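DNA/RNA-binding protein Alba (Thermoplasma volcanium, PDB 4Z9E) probably binds double-stranded DNA tightly without sequence specificity and takes part in compacting the archaeal chromosome. Local coordinates at residues Asn30-Ile41 with Val80-Arg89. Residues are numbered along the deposited sequence; the frame is centred on the assembly and turned at random.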
loop_
_atom_site.group_PDB
_atom_site.type_symbol
_atom_site.label_atom_id
_atom_site.label_comp_id
_atom_site.label_asym_id
_atom_site.label_seq_id
_atom_site.Cartn_x
_atom_site.Cartn_y
_atom_site.Cartn_z
ATOM N N ASN A 30 1.435 3.062 -22.523
ATOM C CA ASN A 30 0.744 1.806 -22.251
ATOM C C ASN A 30 0.776 1.435 -20.757
ATOM O O ASN A 30 -0.159 0.813 -20.263
ATOM C CB ASN A 30 1.221 0.670 -23.181
ATOM C CG ASN A 30 2.685 0.302 -22.968
ATOM O OD1 ASN A 30 3.567 1.175 -22.920
ATOM N ND2 ASN A 30 2.953 -1.002 -22.848
ATOM N N LYS A 31 1.842 1.865 -20.066
ATOM C CA LYS A 31 2.081 1.645 -18.635
ATOM C C LYS A 31 2.201 2.980 -17.913
ATOM O O LYS A 31 2.841 3.896 -18.418
ATOM C CB LYS A 31 3.408 0.912 -18.399
ATOM C CG LYS A 31 3.509 -0.519 -18.908
ATOM C CD LYS A 31 2.547 -1.456 -18.180
ATOM C CE LYS A 31 2.704 -2.903 -18.649
ATOM N NZ LYS A 31 1.933 -3.167 -19.907
ATOM N N ILE A 32 1.602 3.083 -16.729
ATOM C CA ILE A 32 1.880 4.188 -15.816
ATOM C C ILE A 32 2.311 3.643 -14.450
ATOM O O ILE A 32 1.766 2.636 -13.973
ATOM C CB ILE A 32 0.687 5.150 -15.691
ATOM C CG1 ILE A 32 0.636 6.077 -16.903
ATOM C CG2 ILE A 32 0.777 6.025 -14.446
ATOM C CD1 ILE A 32 -0.130 5.496 -18.071
ATOM N N ILE A 33 3.320 4.301 -13.873
ATOM C CA ILE A 33 3.863 3.978 -12.574
ATOM C C ILE A 33 3.494 5.066 -11.578
ATOM O O ILE A 33 3.857 6.232 -11.748
ATOM C CB ILE A 33 5.407 3.966 -12.603
ATOM C CG1 ILE A 33 5.965 3.040 -13.704
ATOM C CG2 ILE A 33 5.968 3.693 -11.207
ATOM C CD1 ILE A 33 5.987 1.561 -13.375
ATOM N N ILE A 34 2.826 4.676 -10.506
ATOM C CA ILE A 34 2.588 5.592 -9.408
ATOM C C ILE A 34 3.504 5.193 -8.249
ATOM O O ILE A 34 3.570 4.014 -7.880
ATOM C CB ILE A 34 1.117 5.523 -8.959
ATOM C CG1 ILE A 34 0.195 5.851 -10.137
ATOM C CG2 ILE A 34 0.878 6.447 -7.777
ATOM C CD1 ILE A 34 -1.190 5.246 -10.021
ATOM N N LYS A 35 4.177 6.174 -7.660
ATOM C CA LYS A 35 5.186 5.935 -6.633
ATOM C C LYS A 35 4.981 6.868 -5.451
ATOM O O LYS A 35 4.761 8.050 -5.639
ATOM C CB LYS A 35 6.593 6.127 -7.225
ATOM C CG LYS A 35 7.744 5.834 -6.268
ATOM C CD LYS A 35 8.186 4.363 -6.276
ATOM C CE LYS A 35 8.586 3.860 -4.880
ATOM N NZ LYS A 35 9.459 4.799 -4.109
ATOM N N ALA A 36 5.049 6.333 -4.231
ATOM C CA ALA A 36 4.942 7.134 -3.022
ATOM C C ALA A 36 5.715 6.514 -1.852
ATOM O O ALA A 36 5.985 5.316 -1.853
ATOM C CB ALA A 36 3.473 7.301 -2.633
ATOM N N ARG A 37 6.001 7.325 -0.835
ATOM C CA ARG A 37 6.764 6.930 0.335
ATOM C C ARG A 37 6.057 7.396 1.603
ATOM O O ARG A 37 5.425 8.459 1.624
ATOM C CB ARG A 37 8.138 7.617 0.338
ATOM C CG ARG A 37 9.036 7.377 -0.854
ATOM C CD ARG A 37 10.457 7.688 -0.411
ATOM N NE ARG A 37 11.195 8.503 -1.363
ATOM C CZ ARG A 37 11.044 9.821 -1.497
ATOM N NH1 ARG A 37 10.162 10.475 -0.749
ATOM N NH2 ARG A 37 11.772 10.488 -2.390
ATOM N N GLY A 38 6.222 6.623 2.676
ATOM C CA GLY A 38 5.732 7.012 3.987
ATOM C C GLY A 38 4.219 7.150 4.062
ATOM O O GLY A 38 3.488 6.306 3.577
ATOM N N LYS A 39 3.773 8.225 4.694
ATOM C CA LYS A 39 2.372 8.519 4.888
ATOM C C LYS A 39 1.586 8.500 3.577
ATOM O O LYS A 39 0.488 7.940 3.526
ATOM C CB LYS A 39 2.210 9.857 5.603
ATOM C CG LYS A 39 2.715 9.861 7.040
ATOM C CD LYS A 39 2.540 11.241 7.681
ATOM C CE LYS A 39 3.015 11.276 9.136
ATOM N NZ LYS A 39 2.855 12.641 9.729
ATOM N N THR A 40 2.172 9.034 2.509
ATOM C CA THR A 40 1.452 9.202 1.251
ATOM C C THR A 40 1.191 7.916 0.470
ATOM O O THR A 40 0.490 7.933 -0.547
ATOM C CB THR A 40 2.093 10.298 0.369
ATOM O OG1 THR A 40 3.500 10.133 0.367
ATOM C CG2 THR A 40 1.807 11.665 0.965
ATOM N N ILE A 41 1.730 6.795 0.943
ATOM C CA ILE A 41 1.330 5.482 0.424
ATOM C C ILE A 41 -0.207 5.312 0.406
ATOM O O ILE A 41 -0.762 4.738 -0.542
ATOM C CB ILE A 41 2.032 4.352 1.201
ATOM C CG1 ILE A 41 3.531 4.365 0.869
ATOM C CG2 ILE A 41 1.419 2.986 0.913
ATOM C CD1 ILE A 41 4.356 3.420 1.714
ATOM N N VAL A 80 12.122 4.323 5.393
ATOM C CA VAL A 80 10.773 4.619 4.968
ATOM C C VAL A 80 10.259 3.589 4.000
ATOM O O VAL A 80 11.021 3.117 3.148
ATOM C CB VAL A 80 10.716 6.066 4.403
ATOM C CG1 VAL A 80 11.496 6.222 3.085
ATOM C CG2 VAL A 80 9.301 6.592 4.364
ATOM N N SER A 81 8.981 3.218 4.166
ATOM C CA SER A 81 8.277 2.314 3.246
ATOM C C SER A 81 7.943 3.015 1.911
ATOM O O SER A 81 7.714 4.229 1.847
ATOM C CB SER A 81 6.978 1.825 3.883
ATOM O OG SER A 81 7.193 0.842 4.887
ATOM N N SER A 82 7.901 2.240 0.839
ATOM C CA SER A 82 7.575 2.790 -0.452
ATOM C C SER A 82 6.688 1.830 -1.259
ATOM O O SER A 82 6.728 0.599 -1.061
ATOM C CB SER A 82 8.856 3.148 -1.213
ATOM O OG SER A 82 9.199 2.119 -2.108
ATOM N N ILE A 83 5.883 2.393 -2.154
ATOM C CA ILE A 83 5.038 1.589 -3.027
ATOM C C ILE A 83 5.243 2.083 -4.442
ATOM O O ILE A 83 5.482 3.268 -4.671
ATOM C CB ILE A 83 3.550 1.599 -2.615
ATOM C CG1 ILE A 83 2.742 0.594 -3.435
ATOM C CG2 ILE A 83 2.957 2.976 -2.799
ATOM C CD1 ILE A 83 1.319 0.375 -2.943
ATOM N N GLU A 84 5.192 1.139 -5.372
ATOM C CA GLU A 84 5.224 1.412 -6.784
ATOM C C GLU A 84 4.055 0.620 -7.341
ATOM O O GLU A 84 4.004 -0.608 -7.176
ATOM C CB GLU A 84 6.553 0.941 -7.363
ATOM C CG GLU A 84 6.707 1.038 -8.868
ATOM C CD GLU A 84 8.001 0.384 -9.369
ATOM O OE1 GLU A 84 9.077 0.602 -8.749
ATOM O OE2 GLU A 84 7.949 -0.353 -10.386
ATOM N N ILE A 85 3.097 1.333 -7.943
ATOM C CA ILE A 85 1.903 0.730 -8.575
ATOM C C ILE A 85 1.939 0.945 -10.092
ATOM O O ILE A 85 1.993 2.091 -10.576
ATOM C CB ILE A 85 0.579 1.318 -8.020
ATOM C CG1 ILE A 85 0.534 1.265 -6.498
ATOM C CG2 ILE A 85 -0.628 0.579 -8.567
ATOM C CD1 ILE A 85 -0.478 2.220 -5.893
ATOM N N THR A 86 1.907 -0.160 -10.833
ATOM C CA THR A 86 1.903 -0.128 -12.294
ATOM C C THR A 86 0.499 -0.352 -12.834
ATOM O O THR A 86 -0.098 -1.380 -12.562
ATOM C CB THR A 86 2.832 -1.220 -12.886
ATOM O OG1 THR A 86 4.142 -1.038 -12.365
ATOM C CG2 THR A 86 2.896 -1.145 -14.406
ATOM N N LEU A 87 0.003 0.589 -13.631
ATOM C CA LEU A 87 -1.274 0.416 -14.312
ATOM C C LEU A 87 -1.127 0.234 -15.822
ATOM O O LEU A 87 -0.171 0.755 -16.437
ATOM C CB LEU A 87 -2.151 1.631 -14.039
ATOM C CG LEU A 87 -2.469 1.984 -12.582
ATOM C CD1 LEU A 87 -3.288 3.270 -12.511
ATOM C CD2 LEU A 87 -3.225 0.839 -11.919
ATOM N N SER A 88 -2.074 -0.485 -16.420
ATOM C CA SER A 88 -2.180 -0.533 -17.886
ATOM C C SER A 88 -3.612 -0.730 -18.411
ATOM O O SER A 88 -4.551 -0.824 -17.620
ATOM C CB SER A 88 -1.287 -1.630 -18.441
ATOM O OG SER A 88 -1.820 -2.899 -18.110
ATOM N N ARG A 89 -3.734 -0.791 -19.748
ATOM C CA ARG A 89 -4.991 -1.009 -20.509
ATOM C C ARG A 89 -6.078 -0.017 -20.113
ATOM O O ARG A 89 -5.981 1.186 -20.399
ATOM C CB ARG A 89 -5.485 -2.465 -20.386
ATOM C CG ARG A 89 -6.850 -2.766 -21.003
ATOM C CD ARG A 89 -6.744 -3.092 -22.494
ATOM N NE ARG A 89 -7.866 -2.550 -23.275
ATOM C CZ ARG A 89 -7.763 -1.592 -24.209
ATOM N NH1 ARG A 89 -6.584 -1.041 -24.517
ATOM N NH2 ARG A 89 -8.849 -1.183 -24.855
#
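I34 of strand 31-37 and I85 of strand 80-88 are paired across the two inner, antiparallel strands of the four-stranded Alba sheet, and with I83 they face the same side of it. I34 and I85 exchange two nearly straight backbone bonds, I34 N lying 2.7 Å from I85 O; I83 and A36 also exchange two, somewhat longer and less straight. Branched at CB, isoleucine suits an extended strand and fills the layer between sheet and helix. I34 sends CD1 obliquely across to L87 CD1, 3.8 Å away, while its other surfaces meet A44 and A48 of helix 41-55. With CG1 of I83 turned anti to its backbone N (chi1 -172°), CG2 is left facing I41, whose CG1 lies 4.0 Å off where that helix begins. A36, small enough to let the helix come close, packs on A44. Where strand 31-37 ends, G38 gives its N-H to S81 O; its positive phi of 63° favours glycine, and a CB would lie tightly against V80 CG2.

The reverse face, with K31, I33, K35, R37, S82, E84 and T86, is mostly polar. There I33 lays CG2 on the CG methylene of E84 at 3.6 Å, and K35 bends over strand 80-88, its CE 3.2 Å from I83 O, to bring NZ into a salt bridge with E69 on strand 60-69. Replacing K35 by alanine would probably leave E69 without this charged mate and strip the methylenes from E84 CB and I83 O. Opposite G38, S81 OG bonds D46 of the second subunit, tying this end of the strand pair to the dimer. The chemistry is thus two-sided: aliphatic groups fix the sheet to helix 41-55, while on the other face a lysine reaches across a strand to a glutamate.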